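Long-range contacts in hypothetical protein (Bacteroides caccae, PDB 4M8R), which is of unknown function but joins an N-terminal Ig-like domain to a WD40-like domain of the beta-propeller class: residues 125-130 against 144-149; 239-244 against 287-292. All coordinates share one frame; numbering follows the deposited sequence. Where two conformers were deposited one is given.

Contact 1 of 2, residues 125-130 against 144-149; sequences TDKTIE and WDMSAH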
ATOM      1  N   THR A 125     -31.476 -23.383  20.785  1.00 79.16           N
ATOM      2  CA  THR A 125     -32.215 -23.692  22.008  1.00 83.01           C
ATOM      3  C   THR A 125     -32.385 -22.431  22.863  1.00 83.23           C
ATOM      4  O   THR A 125     -33.509 -22.046  23.188  1.00 83.62           O
ATOM      5  CB  THR A 125     -31.515 -24.790  22.835  1.00 84.53           C
ATOM      6  OG1 THR A 125     -31.278 -25.933  22.007  1.00 85.72           O
ATOM      7  CG2 THR A 125     -32.371 -25.206  24.027  1.00 87.82           C
ATOM      8  N   ASP A 126     -31.271 -21.787  23.205  1.00 81.49           N
ATOM      9  CA  ASP A 126     -31.297 -20.597  24.061  1.00 81.80           C
ATOM     10  C   ASP A 126     -31.477 -19.301  23.272  1.00 79.68           C
ATOM     11  O   ASP A 126     -31.628 -18.233  23.871  1.00 78.69           O
ATOM     12  CB  ASP A 126     -30.009 -20.497  24.883  1.00 81.81           C
ATOM     13  CG  ASP A 126     -29.773 -21.712  25.764  1.00 86.06           C
ATOM     14  OD1 ASP A 126     -30.358 -22.789  25.502  1.00 87.50           O
ATOM     15  OD2 ASP A 126     -28.985 -21.588  26.719  1.00 88.22           O
ATOM     16  N   LYS A 127     -31.463 -19.397  21.939  1.00 78.94           N
ATOM     17  CA  LYS A 127     -31.465 -18.224  21.057  1.00 74.35           C
ATOM     18  C   LYS A 127     -30.323 -17.273  21.422  1.00 68.92           C
ATOM     19  O   LYS A 127     -30.543 -16.147  21.874  1.00 65.14           O
ATOM     20  CB  LYS A 127     -32.822 -17.505  21.085  1.00 76.01           C
ATOM     21  CG  LYS A 127     -33.995 -18.365  20.640  1.00 79.58           C
ATOM     22  CD  LYS A 127     -33.862 -18.813  19.190  1.00 79.79           C
ATOM     23  CE  LYS A 127     -35.092 -19.581  18.724  1.00 82.40           C
ATOM     24  NZ  LYS A 127     -34.947 -20.059  17.321  1.00 80.73           N
ATOM     25  N   THR A 128     -29.100 -17.759  21.219  1.00 66.84           N
ATOM     26  CA  THR A 128     -27.888 -17.024  21.562  1.00 62.70           C
ATOM     27  C   THR A 128     -26.763 -17.309  20.573  1.00 60.12           C
ATOM     28  O   THR A 128     -26.686 -18.398  20.002  1.00 61.60           O
ATOM     29  CB  THR A 128     -27.374 -17.414  22.964  1.00 63.58           C
ATOM     30  OG1 THR A 128     -27.256 -18.838  23.056  1.00 65.51           O
ATOM     31  CG2 THR A 128     -28.310 -16.921  24.051  1.00 64.55           C
ATOM     32  N   ILE A 129     -25.901 -16.317  20.377  1.00 57.64           N
ATOM     33  CA  ILE A 129     -24.626 -16.510  19.695  1.00 54.67           C
ATOM     34  C   ILE A 129     -23.607 -16.864  20.766  1.00 54.89           C
ATOM     35  O   ILE A 129     -23.472 -16.138  21.745  1.00 53.52           O
ATOM     36  CB  ILE A 129     -24.146 -15.221  19.002  1.00 51.45           C
ATOM     37  CG1 ILE A 129     -25.215 -14.679  18.051  1.00 51.14           C
ATOM     38  CG2 ILE A 129     -22.840 -15.466  18.255  1.00 50.29           C
ATOM     39  CD1 ILE A 129     -25.554 -15.612  16.915  1.00 52.07           C
ATOM     40  N   GLU A 130     -22.899 -17.974  20.582  1.00 57.01           N
ATOM     41  CA  GLU A 130     -21.917 -18.435  21.561  1.00 59.60           C
ATOM     42  C   GLU A 130     -20.526 -18.462  20.957  1.00 58.20           C
ATOM     43  O   GLU A 130     -20.357 -18.910  19.825  1.00 58.00           O
ATOM     44  CB  GLU A 130     -22.271 -19.847  22.045  1.00 64.13           C
ATOM     45  CG  GLU A 130     -23.466 -19.913  22.985  1.00 67.26           C
ATOM     46  CD  GLU A 130     -23.757 -21.317  23.492  1.00 71.36           C
ATOM     47  OE1 GLU A 130     -23.125 -22.287  23.015  1.00 70.62           O
ATOM     48  OE2 GLU A 130     -24.632 -21.447  24.375  1.00 74.23           O
ATOM     49  N   TRP A 144     -24.021 -13.890  23.464  1.00 53.25           N
ATOM     50  CA  TRP A 144     -24.822 -12.727  23.059  1.00 51.60           C
ATOM     51  C   TRP A 144     -26.274 -13.138  22.832  1.00 53.59           C
ATOM     52  O   TRP A 144     -26.546 -14.168  22.207  1.00 54.01           O
ATOM     53  CB  TRP A 144     -24.272 -12.096  21.778  1.00 47.95           C
ATOM     54  CG  TRP A 144     -22.967 -11.394  21.949  1.00 46.25           C
ATOM     55  CD1 TRP A 144     -22.772 -10.055  22.108  1.00 44.94           C
ATOM     56  CD2 TRP A 144     -21.668 -11.994  21.969  1.00 46.76           C
ATOM     57  NE1 TRP A 144     -21.430  -9.778  22.226  1.00 44.20           N
ATOM     58  CE2 TRP A 144     -20.729 -10.951  22.145  1.00 45.31           C
ATOM     59  CE3 TRP A 144     -21.203 -13.313  21.862  1.00 47.92           C
ATOM     60  CZ2 TRP A 144     -19.357 -11.184  22.215  1.00 44.99           C
ATOM     61  CZ3 TRP A 144     -19.838 -13.545  21.934  1.00 47.78           C
ATOM     62  CH2 TRP A 144     -18.929 -12.482  22.106  1.00 46.75           C
ATOM     63  N   ASP A 145     -27.197 -12.324  23.337  1.00 53.81           N
ATOM     64  CA  ASP A 145     -28.621 -12.630  23.270  1.00 55.72           C
ATOM     65  C   ASP A 145     -29.149 -12.360  21.866  1.00 55.31           C
ATOM     66  O   ASP A 145     -28.958 -11.272  21.325  1.00 53.86           O
ATOM     67  CB  ASP A 145     -29.381 -11.794  24.303  1.00 56.88           C
ATOM     68  CG  ASP A 145     -30.883 -12.012  24.254  1.00 58.96           C
ATOM     69  OD1 ASP A 145     -31.343 -13.092  23.814  1.00 59.52           O
ATOM     70  OD2 ASP A 145     -31.605 -11.085  24.672  1.00 60.14           O
HETATM   71  N   MSE A 146     -29.823 -13.354  21.290  1.00 56.43           N
HETATM   72  CA  MSE A 146     -30.278 -13.290  19.906  1.00 56.12           C
HETATM   73  C   MSE A 146     -31.777 -13.232  19.820  1.00 60.85           C
HETATM   74  O   MSE A 146     -32.350 -13.497  18.762  1.00 63.43           O
HETATM   75  CB  MSE A 146     -29.757 -14.548  19.218  1.00 56.06           C
HETATM   76  CG  MSE A 146     -29.429 -14.320  17.748  1.00 54.57           C
HETATM   77 SE   MSE A 146     -29.038 -16.041  16.860  0.75 55.94          SE
HETATM   78  CE  MSE A 146     -30.778 -16.929  17.053  1.00 59.55           C
ATOM     79  N   SER A 147     -32.434 -12.859  20.919  1.00 63.51           N
ATOM     80  CA  SER A 147     -33.896 -12.970  21.021  1.00 66.10           C
ATOM     81  C   SER A 147     -34.667 -11.864  20.294  1.00 65.17           C
ATOM     82  O   SER A 147     -35.857 -12.015  20.028  1.00 67.33           O
ATOM     83  CB  SER A 147     -34.326 -13.018  22.490  1.00 69.44           C
ATOM     84  OG  SER A 147     -33.936 -11.841  23.173  1.00 69.32           O
ATOM     85  N   ALA A 148     -34.001 -10.753  19.987  1.00 62.95           N
ATOM     86  CA  ALA A 148     -34.606  -9.703  19.168  1.00 62.60           C
ATOM     87  C   ALA A 148     -34.799 -10.179  17.724  1.00 63.12           C
ATOM     88  O   ALA A 148     -35.746  -9.774  17.054  1.00 63.65           O
ATOM     89  CB  ALA A 148     -33.754  -8.442  19.205  1.00 60.27           C
ATOM     90  N   HIS A 149     -33.891 -11.032  17.247  1.00 63.52           N
ATOM     91  CA  HIS A 149     -34.014 -11.657  15.927  1.00 64.11           C
ATOM     92  C   HIS A 149     -33.698 -13.152  16.040  1.00 63.04           C
ATOM     93  O   HIS A 149     -32.642 -13.603  15.596  1.00 62.32           O
ATOM     94  CB  HIS A 149     -33.085 -10.977  14.913  1.00 61.94           C
ATOM     95  CG  HIS A 149     -33.421  -9.540  14.662  1.00 63.98           C
ATOM     96  ND1 HIS A 149     -34.571  -9.147  14.011  1.00 67.55           N
ATOM     97  CD2 HIS A 149     -32.763  -8.401  14.984  1.00 63.80           C
ATOM     98  CE1 HIS A 149     -34.606  -7.828  13.943  1.00 66.93           C
ATOM     99  NE2 HIS A 149     -33.521  -7.351  14.525  1.00 64.32           N
TER

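Contact 2 of 2, residues 239-244 against 287-292; sequences FPMPEP and YNYRNG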
ATOM      1  N   PHE A 239     -27.306   0.834  -2.015  1.00 39.49           N
ATOM      2  CA  PHE A 239     -26.329   0.815  -3.104  1.00 39.57           C
ATOM      3  C   PHE A 239     -26.532  -0.350  -4.087  1.00 41.95           C
ATOM      4  O   PHE A 239     -25.748  -1.292  -4.108  1.00 42.13           O
ATOM      5  CB  PHE A 239     -24.915   0.749  -2.528  1.00 36.92           C
ATOM      6  CG  PHE A 239     -24.451   2.029  -1.875  1.00 35.13           C
ATOM      7  CD1 PHE A 239     -24.483   3.228  -2.560  1.00 35.91           C
ATOM      8  CD2 PHE A 239     -23.928   2.014  -0.593  1.00 33.52           C
ATOM      9  CE1 PHE A 239     -24.032   4.393  -1.968  1.00 34.84           C
ATOM     10  CE2 PHE A 239     -23.474   3.174   0.005  1.00 32.28           C
ATOM     11  CZ  PHE A 239     -23.525   4.364  -0.689  1.00 32.90           C
ATOM     12  N   PRO A 240     -27.581  -0.285  -4.914  1.00 44.11           N
ATOM     13  CA  PRO A 240     -27.724  -1.293  -5.960  1.00 47.60           C
ATOM     14  C   PRO A 240     -26.749  -1.071  -7.108  1.00 50.06           C
ATOM     15  O   PRO A 240     -26.261   0.045  -7.297  1.00 52.62           O
ATOM     16  CB  PRO A 240     -29.160  -1.087  -6.455  1.00 49.79           C
ATOM     17  CG  PRO A 240     -29.456   0.344  -6.159  1.00 49.51           C
ATOM     18  CD  PRO A 240     -28.701   0.670  -4.897  1.00 45.58           C
HETATM   19  N   MSE A 241     -26.481  -2.125  -7.869  1.00 50.96           N
HETATM   20  CA  MSE A 241     -25.654  -2.023  -9.062  1.00 53.45           C
HETATM   21  C   MSE A 241     -26.466  -1.393 -10.156  1.00 55.80           C
HETATM   22  O   MSE A 241     -27.681  -1.570 -10.197  1.00 56.76           O
HETATM   23  CB  MSE A 241     -25.243  -3.414  -9.530  1.00 56.94           C
HETATM   24  CG  MSE A 241     -24.315  -4.103  -8.538  1.00 56.69           C
HETATM   25 SE   MSE A 241     -22.460  -3.634  -8.982  0.75 60.01          SE
HETATM   26  CE  MSE A 241     -22.266  -5.080 -10.288  1.00 56.51           C
ATOM     27  N   PRO A 242     -25.810  -0.669 -11.080  1.00 56.12           N
ATOM     28  CA  PRO A 242     -26.500  -0.121 -12.242  1.00 58.01           C
ATOM     29  C   PRO A 242     -26.715  -1.197 -13.304  1.00 60.87           C
ATOM     30  O   PRO A 242     -26.184  -1.099 -14.407  1.00 62.03           O
ATOM     31  CB  PRO A 242     -25.528   0.944 -12.739  1.00 58.10           C
ATOM     32  CG  PRO A 242     -24.195   0.367 -12.422  1.00 56.34           C
ATOM     33  CD  PRO A 242     -24.372  -0.342 -11.105  1.00 54.69           C
ATOM     34  N   GLU A 243     -27.479  -2.224 -12.950  1.00 62.33           N
ATOM     35  CA  GLU A 243     -27.772  -3.326 -13.853  1.00 65.48           C
ATOM     36  C   GLU A 243     -29.272  -3.566 -13.844  1.00 66.82           C
ATOM     37  O   GLU A 243     -29.955  -3.150 -12.912  1.00 68.02           O
ATOM     38  CB  GLU A 243     -27.033  -4.591 -13.410  1.00 64.26           C
ATOM     39  CG  GLU A 243     -25.520  -4.434 -13.313  1.00 64.24           C
ATOM     40  CD  GLU A 243     -24.839  -4.231 -14.660  1.00 66.18           C
ATOM     41  OE1 GLU A 243     -25.453  -4.533 -15.705  1.00 66.23           O
ATOM     42  OE2 GLU A 243     -23.676  -3.767 -14.675  1.00 67.26           O
ATOM     43  N   PRO A 244     -29.794  -4.252 -14.871  1.00 68.05           N
ATOM     44  CA  PRO A 244     -31.230  -4.507 -14.867  1.00 69.80           C
ATOM     45  C   PRO A 244     -31.658  -5.410 -13.714  1.00 67.00           C
ATOM     46  O   PRO A 244     -30.818  -6.050 -13.081  1.00 65.40           O
ATOM     47  CB  PRO A 244     -31.482  -5.204 -16.216  1.00 72.45           C
ATOM     48  CG  PRO A 244     -30.234  -5.022 -17.014  1.00 72.65           C
ATOM     49  CD  PRO A 244     -29.126  -4.888 -16.017  1.00 69.61           C
ATOM     50  N   TYR A 287     -26.106 -16.943 -10.452  1.00 63.28           N
ATOM     51  CA  TYR A 287     -26.625 -15.599 -10.677  1.00 62.81           C
ATOM     52  C   TYR A 287     -25.546 -14.716 -11.290  1.00 62.04           C
ATOM     53  O   TYR A 287     -24.439 -14.614 -10.767  1.00 60.13           O
ATOM     54  CB  TYR A 287     -27.146 -14.999  -9.370  1.00 60.56           C
ATOM     55  CG  TYR A 287     -27.486 -13.524  -9.445  1.00 60.40           C
ATOM     56  CD1 TYR A 287     -28.663 -13.088 -10.045  1.00 62.34           C
ATOM     57  CD2 TYR A 287     -26.635 -12.566  -8.907  1.00 58.46           C
ATOM     58  CE1 TYR A 287     -28.977 -11.739 -10.108  1.00 61.75           C
ATOM     59  CE2 TYR A 287     -26.941 -11.217  -8.968  1.00 57.89           C
ATOM     60  CZ  TYR A 287     -28.112 -10.808  -9.566  1.00 59.30           C
ATOM     61  OH  TYR A 287     -28.417  -9.468  -9.623  1.00 58.69           O
ATOM     62  N   ASN A 288     -25.889 -14.093 -12.411  1.00 66.76           N
ATOM     63  CA  ASN A 288     -25.030 -13.141 -13.098  1.00 68.67           C
ATOM     64  C   ASN A 288     -25.749 -11.799 -13.072  1.00 67.70           C
ATOM     65  O   ASN A 288     -26.852 -11.688 -13.609  1.00 66.44           O
ATOM     66  CB  ASN A 288     -24.801 -13.603 -14.543  1.00 73.80           C
ATOM     67  CG  ASN A 288     -23.787 -12.748 -15.288  1.00 76.49           C
ATOM     68  OD1 ASN A 288     -23.565 -11.583 -14.963  1.00 78.50           O
ATOM     69  ND2 ASN A 288     -23.181 -13.327 -16.314  1.00 80.07           N
ATOM     70  N   TYR A 289     -25.137 -10.784 -12.459  1.00 66.47           N
ATOM     71  CA  TYR A 289     -25.809  -9.485 -12.298  1.00 67.49           C
ATOM     72  C   TYR A 289     -26.091  -8.770 -13.624  1.00 72.37           C
ATOM     73  O   TYR A 289     -26.871  -7.814 -13.648  1.00 75.31           O
ATOM     74  CB  TYR A 289     -25.075  -8.554 -11.311  1.00 65.31           C
ATOM     75  CG  TYR A 289     -23.648  -8.160 -11.660  1.00 64.78           C
ATOM     76  CD1 TYR A 289     -23.365  -7.351 -12.762  1.00 66.37           C
ATOM     77  CD2 TYR A 289     -22.583  -8.564 -10.859  1.00 62.07           C
ATOM     78  CE1 TYR A 289     -22.064  -6.980 -13.069  1.00 65.35           C
ATOM     79  CE2 TYR A 289     -21.281  -8.195 -11.159  1.00 61.97           C
ATOM     80  CZ  TYR A 289     -21.028  -7.406 -12.264  1.00 63.37           C
ATOM     81  OH  TYR A 289     -19.735  -7.043 -12.557  1.00 63.67           O
ATOM     82  N   ARG A 290     -25.453  -9.228 -14.707  1.00 75.79           N
ATOM     83  CA  ARG A 290     -25.714  -8.698 -16.045  0.60 77.80           C
ATOM     84  C   ARG A 290     -26.762  -9.495 -16.816  1.00 80.80           C
ATOM     85  O   ARG A 290     -27.428  -8.943 -17.682  1.00 81.21           O
ATOM     86  CB  ARG A 290     -24.433  -8.664 -16.871  0.60 78.20           C
ATOM     87  CG  ARG A 290     -23.312  -7.822 -16.280  0.60 77.77           C
ATOM     88  CD  ARG A 290     -22.335  -7.326 -17.345  0.60 78.58           C
ATOM     89  NE  ARG A 290     -22.442  -8.067 -18.603  0.60 81.21           N
ATOM     90  CZ  ARG A 290     -23.154  -7.690 -19.670  0.60 83.04           C
ATOM     91  NH1 ARG A 290     -23.849  -6.551 -19.676  0.60 82.18           N
ATOM     92  NH2 ARG A 290     -23.174  -8.469 -20.744  0.60 82.90           N
ATOM     93  N   ASN A 291     -26.902 -10.792 -16.510  1.00 82.58           N
ATOM     94  CA  ASN A 291     -27.797 -11.698 -17.274  1.00 86.64           C
ATOM     95  C   ASN A 291     -28.946 -12.356 -16.506  1.00 83.99           C
ATOM     96  O   ASN A 291     -29.909 -12.814 -17.117  1.00 86.99           O
ATOM     97  CB  ASN A 291     -26.977 -12.813 -17.925  1.00 91.11           C
ATOM     98  CG  ASN A 291     -25.962 -12.289 -18.922  1.00 95.92           C
ATOM     99  OD1 ASN A 291     -26.129 -11.212 -19.496  1.00100.40           O
ATOM    100  ND2 ASN A 291     -24.898 -13.053 -19.131  1.00 97.91           N
ATOM    101  N   GLY A 292     -28.836 -12.437 -15.184  1.00 80.19           N
ATOM    102  CA  GLY A 292     -29.909 -12.975 -14.348  1.00 78.36           C
ATOM    103  C   GLY A 292     -29.615 -14.344 -13.768  1.00 76.53           C
ATOM    104  O   GLY A 292     -28.454 -14.726 -13.599  1.00 72.82           O
TER
HETATM  105  O   HOH W   1     -29.256  -7.962 -11.583  1.00 41.79           O

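Contact 1 of 2, residues 125-130 against 144-149
M146, modelled as selenomethionine, lies against K127 and I129. Its CB sits 3.2 Å from K127 O, the carbonyl that also accepts from M146 N. CG then comes within 4.2 Å of I129 CD1. SE goes closer to the same methyl, with I129 CD1 at 3.5 Å, and the two side chains cross at about a right angle. The chain bends at its last torsion (chi3 63°), which turns CE to the aliphatic part of K127. The methyl meets CD of that lysine, while NZ reaches on to a salt bridge with E124. I122 and W186 also pack on M146.

The backbones form the antiparallel hairpin of strands 128-133 and 143-145, on one edge of a four-stranded sheet. The C-terminal strand 419-422 is on the other edge, consistent with the ring closure of a beta-propeller. I129 and W144 are a hydrogen-bonded pair. I129 N gives to W144 O, and W144 N gives back to I129 O at 2.9 Å. T128 and D145 are the next, non-hydrogen-bonded pair, and T128 CA makes a CA-H...O contact of 3.2 Å with W144 O. K127 and T128 both face N123 on strand 118-123, as a G1 beta bulge.

The W144 ring turns its edge, not a face, to I129 O, with CE3 3.6 Å away. Its NE1 is satisfied by F181 O. D145, the last residue of its strand, opens an Asx turn: OD1 accepts from S147 N from above the carboxylate plane, and OD2 takes the S147 hydroxyl at 2.9 Å on its syn side.

Contact 2 of 2, residues 239-244 against 287-292
M241, a selenomethionine, lays its CE methyl over the centre of one face of the Y289 ring. This is a CH-pi and Met-aromatic contact. The bend at chi3 (-86°) swings CE onto the ring, while SE stands farther back, 5.1 Å from the ring centroid. E243 comes in obliquely beside it. Its CG is 3.7 Å from Y289 CD1, and its CB is 3.2 Å from Y289 O. The carboxylate plane is turned 40° from the ring. An alanine in place of Y289 would probably leave the M241 methyl without its aromatic face and open a gap beside E243 CG.

The loop after strand 239-240 thus meets the turn after strand 282-288, consistent with a contact between adjacent propeller blades. In the conformer given, R290 NH2 bonds S352 O of a neighbouring subunit. P55 of another neighbouring subunit packs on Y289. N288 OD1 accepts from R290 N in an Asx turn, where the chain leaves strand 282-288.

No direct hydrogen bond joins the two segments. One water accepts from Y287 OH at 2.6 Å, which leaves both its own hydrogens for P244 O and Y289 O, and so it bridges two carbonyls that cannot bond each other.

Both contacts lie in the WD40-like domain, on opposite sides of the centre of the chain. Their centres are 34 Å apart and their nearest atoms about 19 Å, so they do not touch. They come in series: contact 1 closes before contact 2 opens. They share no sheet. Contact 1 joins neighbouring strands of the four-stranded sheet that also takes in the C-terminal strand 419-422. Contact 2 links the loops after strands 239-240 and 282-288, which fall in two successive four-stranded runs, consistent with neighbouring blades of the propeller. No other subunit touches contact 1, whereas two neighbouring subunits reach contact 2. The first therefore belongs to the fold of one chain, the second also to the assembly.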